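Local coordinates for protein ornithine carbamoyltransferase (Gloeobacter violaceus, PDB 3GD5) that probably catalyses the reversible transfer of the carbamoyl group from carbamoyl phosphate to L-ornithine, yielding L-citrulline in arginine biosynthesis, at residues Ala185-Glu190 / Glu251-Asn256; Val269-Pro274 / Gly278-Asp283; Thr133-Pro138 / Thr193-Val198; Cys139-Asp144 / Ala170-Leu175; Arg201-Ala206 / Ala211-Leu216. All coordinates share one frame; numbering follows the deposited sequence.

Contact 1: residues Ala185-Glu190 / Glu251-Asn256; sequences AVATPE and EQYQIN
The ring of Y253 lies under the pyrrolidine of P189, whose CD stands 4.0 Å from the ring centroid and only 13° off its normal, a CH-pi contact over one face. The two side chains run past each other in opposite directions, bringing P189 CG to 3.5 Å from Y253 CE2 at the rim. Farther along the ring, Y253 CE1 passes 4.2 Å from A187 CB, and Y253 CD1 lies 3.7 Å from A187 O, so the ring spans the end of strand 183-187 and the turn that follows. Its direction is set by chi1 of -63°, which holds CG opposite the carbonyl carbon and points the ring across to 185-190. The phenol oxygen is hydrogen-bonded outside the two segments, to R217 O. T188 O is merely a close neighbour of that phenol and takes a weak hydrogen bond from R217 NH2. T188 OG1, whose side chain points away from Y253, donates a hydrogen bond to P189 O at 2.8 Å. An alanine in place of Y253 would probably leave P189 without the ring face it packs on and R217 O without its phenol partner. The contact is buried beside the parallel sheet of the Asp/Orn-binding domain, and apolar and CH-pi packing carry it, with the one polar atom of the ring satisfied at the rim.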
# COMPACT_ATOMS: atom_id res chain seq x y z
N ALA A 185 35.53 -6.50 -25.84
CA ALA A 185 34.58 -6.39 -26.94
C ALA A 185 33.20 -6.44 -26.29
O ALA A 185 32.86 -7.41 -25.60
CB ALA A 185 34.77 -7.55 -27.90
N VAL A 186 32.41 -5.39 -26.49
CA VAL A 186 31.08 -5.33 -25.92
C VAL A 186 30.02 -5.41 -27.00
O VAL A 186 29.92 -4.53 -27.85
CB VAL A 186 30.88 -4.03 -25.11
CG1 VAL A 186 31.30 -2.84 -25.94
CG2 VAL A 186 29.42 -3.89 -24.69
N ALA A 187 29.24 -6.49 -26.96
CA ALA A 187 28.18 -6.71 -27.92
C ALA A 187 26.81 -6.47 -27.30
O ALA A 187 26.46 -7.07 -26.28
CB ALA A 187 28.27 -8.15 -28.46
N THR A 188 26.03 -5.59 -27.93
CA THR A 188 24.70 -5.25 -27.44
C THR A 188 23.76 -5.00 -28.60
O THR A 188 24.20 -4.83 -29.74
CB THR A 188 24.70 -3.95 -26.63
OG1 THR A 188 24.67 -2.84 -27.53
CG2 THR A 188 25.93 -3.85 -25.76
N PRO A 189 22.45 -4.98 -28.33
CA PRO A 189 21.52 -4.72 -29.43
C PRO A 189 21.75 -3.26 -29.83
O PRO A 189 22.41 -2.51 -29.10
CB PRO A 189 20.15 -4.95 -28.79
CG PRO A 189 20.44 -5.99 -27.76
CD PRO A 189 21.73 -5.49 -27.15
N GLU A 190 21.20 -2.87 -30.97
CA GLU A 190 21.36 -1.52 -31.50
C GLU A 190 21.10 -0.35 -30.55
O GLU A 190 21.93 0.55 -30.42
CB GLU A 190 20.50 -1.36 -32.75
CG GLU A 190 20.63 -0.02 -33.43
CD GLU A 190 19.93 -0.00 -34.77
OE1 GLU A 190 20.33 -0.80 -35.65
OE2 GLU A 190 18.98 0.79 -34.95
N GLU A 251 17.54 -11.73 -27.03
CA GLU A 251 17.56 -13.18 -27.22
C GLU A 251 18.89 -13.77 -27.71
O GLU A 251 19.40 -14.72 -27.13
CB GLU A 251 16.45 -13.56 -28.20
CG GLU A 251 16.01 -15.00 -28.14
CD GLU A 251 14.85 -15.27 -29.09
OE1 GLU A 251 14.32 -16.41 -29.07
OE2 GLU A 251 14.48 -14.36 -29.86
N GLN A 252 19.44 -13.20 -28.78
CA GLN A 252 20.70 -13.68 -29.37
C GLN A 252 21.93 -13.38 -28.52
O GLN A 252 23.03 -13.86 -28.82
CB GLN A 252 20.89 -13.06 -30.76
CG GLN A 252 19.61 -12.88 -31.56
CD GLN A 252 18.91 -11.55 -31.29
OE1 GLN A 252 18.69 -11.17 -30.13
NE2 GLN A 252 18.55 -10.85 -32.36
N TYR A 253 21.75 -12.59 -27.47
CA TYR A 253 22.85 -12.20 -26.59
C TYR A 253 22.89 -13.06 -25.33
O TYR A 253 23.00 -12.55 -24.21
CB TYR A 253 22.70 -10.73 -26.23
CG TYR A 253 22.80 -9.84 -27.44
CD1 TYR A 253 24.03 -9.31 -27.84
CD2 TYR A 253 21.67 -9.56 -28.22
CE1 TYR A 253 24.13 -8.53 -28.99
CE2 TYR A 253 21.77 -8.78 -29.36
CZ TYR A 253 23.00 -8.27 -29.74
OH TYR A 253 23.12 -7.53 -30.89
N GLN A 254 22.78 -14.36 -25.53
CA GLN A 254 22.80 -15.30 -24.42
C GLN A 254 24.11 -16.06 -24.43
O GLN A 254 24.59 -16.46 -25.49
CB GLN A 254 21.66 -16.30 -24.59
CG GLN A 254 21.54 -17.32 -23.48
CD GLN A 254 20.56 -18.42 -23.83
OE1 GLN A 254 20.87 -19.31 -24.63
NE2 GLN A 254 19.37 -18.37 -23.24
N ILE A 255 24.73 -16.23 -23.27
CA ILE A 255 25.95 -17.00 -23.26
C ILE A 255 25.48 -18.44 -23.05
O ILE A 255 24.85 -18.78 -22.04
CB ILE A 255 26.96 -16.51 -22.16
CG1 ILE A 255 27.46 -17.67 -21.32
CG2 ILE A 255 26.34 -15.41 -21.35
CD1 ILE A 255 28.45 -18.55 -22.05
N ASN A 256 25.72 -19.25 -24.07
CA ASN A 256 25.34 -20.66 -24.08
C ASN A 256 26.48 -21.48 -24.67
O ASN A 256 27.51 -20.93 -25.03
CB ASN A 256 24.09 -20.86 -24.93
CG ASN A 256 24.20 -20.18 -26.28
OD1 ASN A 256 25.26 -20.23 -26.92
ND2 ASN A 256 23.12 -19.55 -26.73

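Contact 2: residues Val269-Pro274 / Gly278-Asp283; sequences VLHCLP and GEEITD
H271 and I281 face each other with CA atoms 8.8 Å apart, as the chain leaves strand 268-271, turns through a loop and comes back alongside before helix 283-287. The returning segment is itself pinched by a backbone bond of 2.7 Å from G278 N to I281 O. H271 reaches across because its CG is anti to N (chi1 -172°), and the ring meets its partners by an edge: I281 CG1 lies near the ring plane, 3.5 Å from H271 ND1. E280 arrives at about a right angle to H271, its chain folded at chi2 so that CG comes to 3.4 Å from H271 CE1, with the carboxylate plane turned 55° from the ring. The still closer approach of the carboxylate to H271 CE1 is doubtful. E280 OE2 has its hydrogen bond from H276 N, in the short connection between the segments. The other ring nitrogen turns back on its own segment: H271 NE2 donates to P274 O at 3.0 Å, a bent bond (139°) arriving from above the carbonyl plane. That ties the imidazole to P274, the proline that follows the cis peptide of the HCLP sequence, a signature of ornithine carbamoyltransferases, whose C272 and L273 probably bind carbamoyl phosphate. Around this loop, strand 228-231 runs parallel to strand 268-271 and gives T231 to H271 and E280, helix 293-312 contributes I293 and the E296 carboxylate that takes H271 N, and helix 138-152 packs against L270 and C272.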
# COMPACT_ATOMS: atom_id res chain seq x y z
N VAL A 269 33.50 -18.06 -17.71
CA VAL A 269 32.21 -17.37 -17.80
C VAL A 269 31.90 -16.61 -16.50
O VAL A 269 31.87 -17.21 -15.42
CB VAL A 269 31.05 -18.35 -18.07
CG1 VAL A 269 29.72 -17.59 -18.10
CG2 VAL A 269 31.26 -19.06 -19.40
N LEU A 270 31.69 -15.30 -16.62
CA LEU A 270 31.38 -14.47 -15.46
C LEU A 270 29.99 -13.85 -15.56
O LEU A 270 29.52 -13.53 -16.65
CB LEU A 270 32.40 -13.34 -15.30
CG LEU A 270 33.86 -13.70 -14.99
CD1 LEU A 270 34.66 -12.44 -14.69
CD2 LEU A 270 33.90 -14.65 -13.80
N HIS A 271 29.34 -13.71 -14.41
CA HIS A 271 28.02 -13.09 -14.34
C HIS A 271 27.96 -12.39 -12.99
O HIS A 271 28.17 -13.02 -11.96
CB HIS A 271 26.91 -14.15 -14.46
CG HIS A 271 25.53 -13.58 -14.59
ND1 HIS A 271 24.65 -13.97 -15.57
CD2 HIS A 271 24.88 -12.65 -13.84
CE1 HIS A 271 23.51 -13.32 -15.42
NE2 HIS A 271 23.62 -12.52 -14.37
N CYS A 272 27.71 -11.09 -12.99
CA CYS A 272 27.66 -10.33 -11.74
C CYS A 272 26.48 -10.66 -10.81
O CYS A 272 26.51 -10.31 -9.64
CB CYS A 272 27.67 -8.83 -12.04
SG CYS A 272 26.30 -8.31 -13.07
N LEU A 273 25.45 -11.33 -11.35
CA LEU A 273 24.24 -11.74 -10.60
C LEU A 273 23.27 -10.61 -10.25
O LEU A 273 23.66 -9.44 -10.19
CB LEU A 273 24.63 -12.49 -9.32
CG LEU A 273 25.43 -13.79 -9.53
CD1 LEU A 273 25.78 -14.40 -8.18
CD2 LEU A 273 24.62 -14.78 -10.37
N PRO A 274 21.98 -10.93 -10.02
CA PRO A 274 21.37 -12.26 -10.07
C PRO A 274 21.25 -12.69 -11.52
O PRO A 274 21.38 -11.86 -12.42
CB PRO A 274 20.01 -12.05 -9.42
CG PRO A 274 19.66 -10.66 -9.84
CD PRO A 274 20.97 -9.92 -9.62
N GLY A 278 17.97 -19.15 -18.83
CA GLY A 278 17.13 -19.17 -20.02
C GLY A 278 17.06 -17.85 -20.76
O GLY A 278 16.47 -17.79 -21.84
N GLU A 279 17.63 -16.78 -20.19
CA GLU A 279 17.63 -15.48 -20.87
C GLU A 279 19.05 -15.12 -21.27
O GLU A 279 19.49 -15.47 -22.36
CB GLU A 279 17.07 -14.35 -19.98
CG GLU A 279 15.63 -14.57 -19.52
CD GLU A 279 14.89 -13.27 -19.21
OE1 GLU A 279 15.44 -12.40 -18.51
OE2 GLU A 279 13.73 -13.13 -19.65
N GLU A 280 19.77 -14.45 -20.37
CA GLU A 280 21.14 -14.04 -20.67
C GLU A 280 22.13 -15.19 -20.51
O GLU A 280 23.26 -15.09 -20.97
CB GLU A 280 21.55 -12.86 -19.79
CG GLU A 280 21.86 -13.22 -18.34
CD GLU A 280 20.62 -13.34 -17.46
OE1 GLU A 280 19.50 -13.08 -17.95
OE2 GLU A 280 20.77 -13.69 -16.28
N ILE A 281 21.72 -16.26 -19.83
CA ILE A 281 22.58 -17.44 -19.65
C ILE A 281 21.75 -18.70 -19.47
O ILE A 281 20.60 -18.65 -19.06
CB ILE A 281 23.52 -17.34 -18.44
CG1 ILE A 281 22.92 -16.40 -17.39
CG2 ILE A 281 24.90 -16.94 -18.88
CD1 ILE A 281 21.68 -16.96 -16.74
N THR A 282 22.36 -19.84 -19.76
CA THR A 282 21.66 -21.11 -19.61
C THR A 282 22.10 -21.75 -18.30
O THR A 282 23.20 -21.49 -17.80
CB THR A 282 21.98 -22.09 -20.78
OG1 THR A 282 23.37 -22.41 -20.77
CG2 THR A 282 21.64 -21.45 -22.11
N ASP A 283 21.23 -22.56 -17.73
CA ASP A 283 21.54 -23.23 -16.49
C ASP A 283 22.81 -24.05 -16.69
O ASP A 283 23.70 -24.08 -15.84
CB ASP A 283 20.40 -24.15 -16.08
CG ASP A 283 20.65 -24.85 -14.75
OD1 ASP A 283 20.76 -24.15 -13.72
OD2 ASP A 283 20.75 -26.09 -14.74

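Contact 3: residues Thr133-Pro138 / Thr193-Val198; sequences TDHEHP and TPDPAV
The N-terminal cap of helix 196-209, with D195 as N-cap, meets H135 of the loop that leads into helix 138-152, and so joins the Asp/Orn-binding half of the protein to the carbamoyl-phosphate half. H137 and P138, at the end of that loop, probably bind carbamoyl phosphate. With CG set beside its own carbonyl carbon (chi1 -167°), the H135 ring is carried toward helix 196-209, and D195 OD2 lies in the ring plane at its edge, 3.3 Å from H135 CE1. Ring and carboxylate planes are 67° apart, and H135 NE2 stays 4.2 Å from OD2 of D195, so the two ionisable groups are neighbours without a salt bridge. V198, in the first turn of the helix, and H135 come at each other from opposite directions, with CG1 of V198 3.8 Å from H135 NE2. H171 of helix 168-180 links both sides, accepting the bond from D195 N at one ring nitrogen and giving one to H135 O from the other. T133 steadies the loop with an ST motif, its OG1 taking the bond from E136 N at 3.1 Å. The cap itself is made by the other carboxylate oxygen of D195: OD1 receives A197 N at 2.8 Å, from above the carboxylate plane.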
# COMPACT_ATOMS: atom_id res chain seq x y z
N THR A 133 25.26 2.58 -9.20
CA THR A 133 24.43 3.65 -9.74
C THR A 133 23.97 3.20 -11.12
O THR A 133 24.39 2.16 -11.62
CB THR A 133 25.19 5.02 -9.91
OG1 THR A 133 26.21 4.89 -10.90
CG2 THR A 133 25.81 5.47 -8.58
N ASP A 134 23.08 3.97 -11.73
CA ASP A 134 22.60 3.62 -13.06
C ASP A 134 23.75 3.70 -14.07
O ASP A 134 23.72 3.04 -15.10
CB ASP A 134 21.48 4.56 -13.48
CG ASP A 134 20.16 4.27 -12.77
OD1 ASP A 134 19.27 5.15 -12.79
OD2 ASP A 134 20.00 3.15 -12.22
N HIS A 135 24.77 4.49 -13.74
CA HIS A 135 25.91 4.70 -14.63
C HIS A 135 27.09 3.73 -14.50
O HIS A 135 27.68 3.34 -15.51
CB HIS A 135 26.44 6.13 -14.46
CG HIS A 135 27.40 6.54 -15.52
ND1 HIS A 135 27.03 6.68 -16.84
CD2 HIS A 135 28.73 6.81 -15.48
CE1 HIS A 135 28.08 7.02 -17.56
NE2 HIS A 135 29.12 7.10 -16.76
N GLU A 136 27.45 3.35 -13.27
CA GLU A 136 28.59 2.46 -13.06
C GLU A 136 28.48 1.53 -11.86
O GLU A 136 27.57 1.66 -11.03
CB GLU A 136 29.88 3.28 -12.90
CG GLU A 136 30.80 3.26 -14.11
CD GLU A 136 32.16 3.89 -13.83
OE1 GLU A 136 32.32 5.10 -14.09
OE2 GLU A 136 33.06 3.17 -13.34
N HIS A 137 29.42 0.59 -11.76
CA HIS A 137 29.47 -0.37 -10.67
C HIS A 137 30.94 -0.77 -10.52
O HIS A 137 31.33 -1.89 -10.81
CB HIS A 137 28.60 -1.60 -11.00
CG HIS A 137 28.31 -2.46 -9.82
ND1 HIS A 137 27.46 -3.55 -9.88
CD2 HIS A 137 28.73 -2.40 -8.53
CE1 HIS A 137 27.37 -4.11 -8.69
NE2 HIS A 137 28.13 -3.43 -7.85
N PRO A 138 31.76 0.18 -10.05
CA PRO A 138 33.21 0.03 -9.84
C PRO A 138 33.64 -1.18 -9.02
O PRO A 138 34.51 -1.95 -9.43
CB PRO A 138 33.59 1.33 -9.14
CG PRO A 138 32.61 2.30 -9.70
CD PRO A 138 31.33 1.53 -9.66
N THR A 193 23.48 0.22 -26.50
CA THR A 193 24.93 0.25 -26.49
C THR A 193 25.45 1.04 -25.28
O THR A 193 24.70 1.80 -24.66
CB THR A 193 25.49 0.91 -27.78
OG1 THR A 193 25.08 2.29 -27.83
CG2 THR A 193 24.96 0.20 -29.02
N PRO A 194 26.73 0.85 -24.93
CA PRO A 194 27.36 1.54 -23.80
C PRO A 194 27.36 3.03 -24.09
O PRO A 194 27.28 3.44 -25.24
CB PRO A 194 28.79 1.00 -23.80
CG PRO A 194 28.67 -0.33 -24.47
CD PRO A 194 27.69 -0.07 -25.58
N ASP A 195 27.45 3.84 -23.04
CA ASP A 195 27.49 5.29 -23.17
C ASP A 195 28.72 5.65 -24.02
O ASP A 195 29.86 5.41 -23.62
CB ASP A 195 27.59 5.91 -21.79
CG ASP A 195 27.90 7.40 -21.83
OD1 ASP A 195 28.00 7.97 -22.93
OD2 ASP A 195 28.04 7.99 -20.73
N PRO A 196 28.50 6.23 -25.22
CA PRO A 196 29.61 6.61 -26.11
C PRO A 196 30.75 7.36 -25.43
O PRO A 196 31.91 7.26 -25.86
CB PRO A 196 28.92 7.43 -27.20
CG PRO A 196 27.64 7.90 -26.56
CD PRO A 196 27.22 6.69 -25.77
N ALA A 197 30.44 8.09 -24.37
CA ALA A 197 31.46 8.84 -23.65
C ALA A 197 32.39 7.90 -22.89
O ALA A 197 33.59 8.15 -22.81
CB ALA A 197 30.81 9.83 -22.69
N VAL A 198 31.86 6.81 -22.34
CA VAL A 198 32.73 5.89 -21.61
C VAL A 198 33.53 5.03 -22.59
O VAL A 198 34.68 4.67 -22.32
CB VAL A 198 31.93 4.98 -20.63
CG1 VAL A 198 30.97 5.84 -19.80
CG2 VAL A 198 31.20 3.90 -21.39

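Contact 4: residues Cys139-Asp144 / Ala170-Leu175; sequences CQVVAD and AHSLLL
Helix 138-152, whose first turn carries C139 and Q140 of the probable carbamoyl-phosphate site, packs on helix 168-180 through V141, which meets S172 and L173. V141 and L173 are the nearest CA pair, 6.0 Å apart, and both methyl groups of V141 are used. At a chi1 of 169° its CG1 is trans to the nitrogen of the same residue and rests 3.6 Å from S172 O, while CG2 goes toward L173, 3.5 Å from its backbone N and 3.9 Å from its CG. L173 leans its CD2 the same way, also touching CG2 of V141. The short segments cross at -53° with their axes 9.0 Å apart, a helix-helix interface that bridges the two domains of the carbamoyltransferase fold near the centre of the chain. An alanine at V141 would probably open a gap beside S172 and leave L173 without the methyl group it leans on. Next to the apolar patch, D144 OD2 comes to 4.2 Å from L173 CD2, and this same OD2 is hydrogen-bonded to Y230 OH. D144 OD1 takes a hydrogen bond from Q140 NE2 at 2.7 Å, the amide reaching the carboxylate on its syn side. The Q140 amide is fixed at its other end too, since its OE1 takes a bond from R300 NE. S172 turns its hydroxyl away to the chain entering helix 138-152, where OG is hydrogen-bonded to E136 OE2 and to H137 N.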
# COMPACT_ATOMS: atom_id res chain seq x y z
N CYS A 139 33.04 -1.34 -7.84
CA CYS A 139 33.39 -2.44 -6.96
C CYS A 139 33.17 -3.79 -7.58
O CYS A 139 33.97 -4.70 -7.35
CB CYS A 139 32.63 -2.32 -5.64
SG CYS A 139 33.18 -0.89 -4.62
N GLN A 140 32.11 -3.94 -8.37
CA GLN A 140 31.85 -5.22 -9.03
C GLN A 140 33.03 -5.57 -9.93
O GLN A 140 33.57 -6.67 -9.87
CB GLN A 140 30.57 -5.13 -9.87
CG GLN A 140 30.29 -6.37 -10.72
CD GLN A 140 30.04 -7.60 -9.87
OE1 GLN A 140 29.20 -7.59 -8.97
NE2 GLN A 140 30.78 -8.68 -10.16
N VAL A 141 33.42 -4.61 -10.75
CA VAL A 141 34.52 -4.80 -11.68
C VAL A 141 35.86 -5.11 -11.02
O VAL A 141 36.61 -5.94 -11.53
CB VAL A 141 34.65 -3.58 -12.63
CG1 VAL A 141 35.98 -3.65 -13.43
CG2 VAL A 141 33.47 -3.57 -13.59
N VAL A 142 36.17 -4.46 -9.90
CA VAL A 142 37.44 -4.74 -9.23
C VAL A 142 37.42 -6.20 -8.76
O VAL A 142 38.46 -6.86 -8.68
CB VAL A 142 37.70 -3.78 -8.01
CG1 VAL A 142 37.53 -2.32 -8.44
CG2 VAL A 142 36.78 -4.11 -6.86
N ALA A 143 36.23 -6.70 -8.47
CA ALA A 143 36.09 -8.09 -8.04
C ALA A 143 36.26 -9.02 -9.24
O ALA A 143 36.89 -10.08 -9.14
CB ALA A 143 34.71 -8.31 -7.39
N ASP A 144 35.71 -8.62 -10.37
CA ASP A 144 35.81 -9.43 -11.58
C ASP A 144 37.27 -9.53 -12.02
O ASP A 144 37.76 -10.63 -12.32
CB ASP A 144 34.96 -8.83 -12.70
CG ASP A 144 33.51 -8.62 -12.29
OD1 ASP A 144 32.93 -9.51 -11.61
OD2 ASP A 144 32.93 -7.57 -12.66
N ALA A 170 28.95 -2.84 -17.71
CA ALA A 170 29.62 -2.81 -18.99
C ALA A 170 30.54 -1.59 -18.97
O ALA A 170 31.71 -1.68 -19.33
CB ALA A 170 28.60 -2.68 -20.12
N HIS A 171 29.98 -0.46 -18.53
CA HIS A 171 30.73 0.80 -18.42
C HIS A 171 31.98 0.64 -17.57
O HIS A 171 33.07 1.09 -17.95
CB HIS A 171 29.87 1.89 -17.78
CG HIS A 171 28.82 2.44 -18.69
ND1 HIS A 171 27.80 3.24 -18.23
CD2 HIS A 171 28.64 2.32 -20.02
CE1 HIS A 171 27.03 3.59 -19.25
NE2 HIS A 171 27.52 3.04 -20.34
N SER A 172 31.83 0.02 -16.41
CA SER A 172 32.96 -0.17 -15.52
C SER A 172 33.93 -1.21 -16.07
O SER A 172 35.12 -1.14 -15.80
CB SER A 172 32.47 -0.58 -14.12
OG SER A 172 31.85 0.50 -13.46
N LEU A 173 33.42 -2.17 -16.83
CA LEU A 173 34.29 -3.19 -17.42
C LEU A 173 35.15 -2.54 -18.50
O LEU A 173 36.32 -2.88 -18.65
CB LEU A 173 33.47 -4.34 -18.02
CG LEU A 173 32.93 -5.39 -17.04
CD1 LEU A 173 31.94 -6.31 -17.76
CD2 LEU A 173 34.07 -6.19 -16.47
N LEU A 174 34.56 -1.61 -19.23
CA LEU A 174 35.26 -0.89 -20.29
C LEU A 174 36.44 -0.13 -19.70
O LEU A 174 37.58 -0.27 -20.17
CB LEU A 174 34.31 0.08 -21.00
CG LEU A 174 33.27 -0.57 -21.92
CD1 LEU A 174 32.34 0.47 -22.52
CD2 LEU A 174 33.99 -1.34 -23.03
N LEU A 175 36.19 0.67 -18.67
CA LEU A 175 37.24 1.44 -18.03
C LEU A 175 38.25 0.54 -17.34
O LEU A 175 39.46 0.78 -17.39
CB LEU A 175 36.66 2.39 -16.99
CG LEU A 175 35.70 3.47 -17.48
CD1 LEU A 175 35.11 4.17 -16.26
CD2 LEU A 175 36.42 4.47 -18.41

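Contact 5: residues Arg201-Ala206 / Ala211-Leu216; sequences RASEIA and AEVQIL
A206 O near the end of helix 196-209 is reached by two weak donors: A211 N, at 3.2 Å and 135°, and the hydroxyl OG1 of T209 in the connecting turn. The bent bond to A211 ties the last part of the helix to the chain just as it starts back as strand 213-216. This turn belongs to the beta-alpha-beta unit of strand 183-187, helix 196-209 and strand 213-216 in the Asp/Orn-binding domain, the helix and the returning strand running at 149° to each other. Beyond the turn the packing is made by small groups and is mostly apolar, with A206 CB lying 4.2 Å from A211 CB. The same methyl also makes a close van der Waals approach to the A211 carbonyl, A206 CB standing 3.0 Å from A211 O. V213 turns its side chain to the helix and uses both branches against it. Its CG2 rests on the helix against A206 CB, 3.9 Å away, and A202 O, 4.0 Å away. The other branch, swung clear of the valine nitrogen by a chi1 of 173°, goes with V213 CB to the S203 side, where S203 OG sits 3.7 Å from V213 CB. That hydroxyl keeps its hydrogen bond within the helix, to S199 O. Alanine side chains on the helix thus let the strand come near, and the contact rests on mostly apolar packing with a single weak backbone bond at its closed end.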
# COMPACT_ATOMS: atom_id res chain seq x y z
N ARG A 201 36.37 7.18 -23.63
CA ARG A 201 37.32 7.28 -22.53
C ARG A 201 38.04 5.96 -22.30
O ARG A 201 39.18 5.94 -21.84
CB ARG A 201 36.59 7.71 -21.26
CG ARG A 201 37.42 7.59 -19.98
CD ARG A 201 38.74 8.34 -20.07
NE ARG A 201 39.54 8.18 -18.86
CZ ARG A 201 40.82 8.52 -18.77
NH1 ARG A 201 41.48 8.34 -17.63
NH2 ARG A 201 41.45 9.02 -19.82
N ALA A 202 37.38 4.85 -22.63
CA ALA A 202 37.99 3.54 -22.47
C ALA A 202 39.04 3.33 -23.55
O ALA A 202 40.12 2.81 -23.29
CB ALA A 202 36.92 2.44 -22.56
N SER A 203 38.72 3.75 -24.78
CA SER A 203 39.65 3.63 -25.90
C SER A 203 40.89 4.47 -25.64
O SER A 203 42.02 4.01 -25.85
CB SER A 203 38.98 4.08 -27.20
OG SER A 203 37.88 3.25 -27.51
N GLU A 204 40.68 5.70 -25.19
CA GLU A 204 41.79 6.60 -24.87
C GLU A 204 42.75 5.92 -23.90
O GLU A 204 43.97 5.98 -24.07
CB GLU A 204 41.25 7.90 -24.25
CG GLU A 204 42.34 8.86 -23.78
CD GLU A 204 41.77 10.06 -23.04
OE1 GLU A 204 42.57 10.91 -22.57
OE2 GLU A 204 40.53 10.17 -22.92
N ILE A 205 42.19 5.26 -22.89
CA ILE A 205 43.00 4.57 -21.89
C ILE A 205 43.73 3.39 -22.52
O ILE A 205 44.90 3.15 -22.24
CB ILE A 205 42.12 4.01 -20.75
CG1 ILE A 205 41.43 5.15 -20.00
CG2 ILE A 205 42.99 3.18 -19.79
CD1 ILE A 205 42.37 5.99 -19.21
N ALA A 206 43.01 2.65 -23.36
CA ALA A 206 43.56 1.48 -24.03
C ALA A 206 44.70 1.85 -24.96
O ALA A 206 45.59 1.03 -25.24
CB ALA A 206 42.46 0.77 -24.79
N ALA A 211 45.60 -2.20 -25.22
CA ALA A 211 44.44 -3.09 -25.30
C ALA A 211 43.51 -2.51 -26.35
O ALA A 211 43.60 -1.33 -26.66
CB ALA A 211 43.73 -3.15 -23.95
N GLU A 212 42.64 -3.34 -26.92
CA GLU A 212 41.72 -2.82 -27.91
C GLU A 212 40.30 -2.85 -27.38
O GLU A 212 39.91 -3.78 -26.66
CB GLU A 212 41.83 -3.61 -29.23
CG GLU A 212 41.20 -4.98 -29.21
CD GLU A 212 41.12 -5.59 -30.61
OE1 GLU A 212 40.73 -4.87 -31.55
OE2 GLU A 212 41.43 -6.79 -30.75
N VAL A 213 39.53 -1.83 -27.72
CA VAL A 213 38.15 -1.69 -27.28
C VAL A 213 37.21 -1.73 -28.47
O VAL A 213 37.39 -1.00 -29.44
CB VAL A 213 37.94 -0.36 -26.53
CG1 VAL A 213 36.45 -0.15 -26.23
CG2 VAL A 213 38.75 -0.36 -25.24
N GLN A 214 36.18 -2.57 -28.39
CA GLN A 214 35.23 -2.71 -29.48
C GLN A 214 33.77 -2.75 -29.04
O GLN A 214 33.39 -3.53 -28.16
CB GLN A 214 35.52 -3.97 -30.27
CG GLN A 214 36.85 -3.99 -30.98
CD GLN A 214 37.17 -5.36 -31.52
OE1 GLN A 214 37.54 -6.26 -30.77
NE2 GLN A 214 37.01 -5.53 -32.84
N ILE A 215 32.95 -1.91 -29.66
CA ILE A 215 31.52 -1.88 -29.38
C ILE A 215 30.88 -2.49 -30.62
O ILE A 215 30.77 -1.86 -31.66
CB ILE A 215 31.01 -0.43 -29.15
CG1 ILE A 215 29.48 -0.41 -29.17
CG2 ILE A 215 31.57 0.50 -30.21
CD1 ILE A 215 28.81 -1.44 -28.28
N LEU A 216 30.48 -3.75 -30.48
CA LEU A 216 29.90 -4.49 -31.59
C LEU A 216 28.43 -4.82 -31.42
O LEU A 216 27.83 -4.59 -30.36
CB LEU A 216 30.67 -5.80 -31.78
CG LEU A 216 32.19 -5.74 -31.68
CD1 LEU A 216 32.77 -7.13 -31.88
CD2 LEU A 216 32.75 -4.78 -32.72

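Overall arrangement
Contacts 1, 2 and 5 all lie at the parallel sheet of the Asp/Orn-binding domain. Contact 5 holds its outermost strand 213-216, which is bonded to strand 183-187 of contact 1, and contact 2 uses strand 268-271 at the opposite edge, about 24 Å away between centres. The loops of contacts 1 and 2 touch. Contacts 3 and 4, centred about 10 Å apart, join this domain to the carbamoyl-phosphate one, and H171 of contact 4 hydrogen-bonds both segments of contact 3. Along the chain, contact 4 falls within the span of contact 3, contact 5 within that of contact 1, contacts 1 and 3 alternate, and contact 2 comes last. Contacts 2, 3 and 4 hold residues of the probable carbamoyl-phosphate site, consistent with a site between the domains.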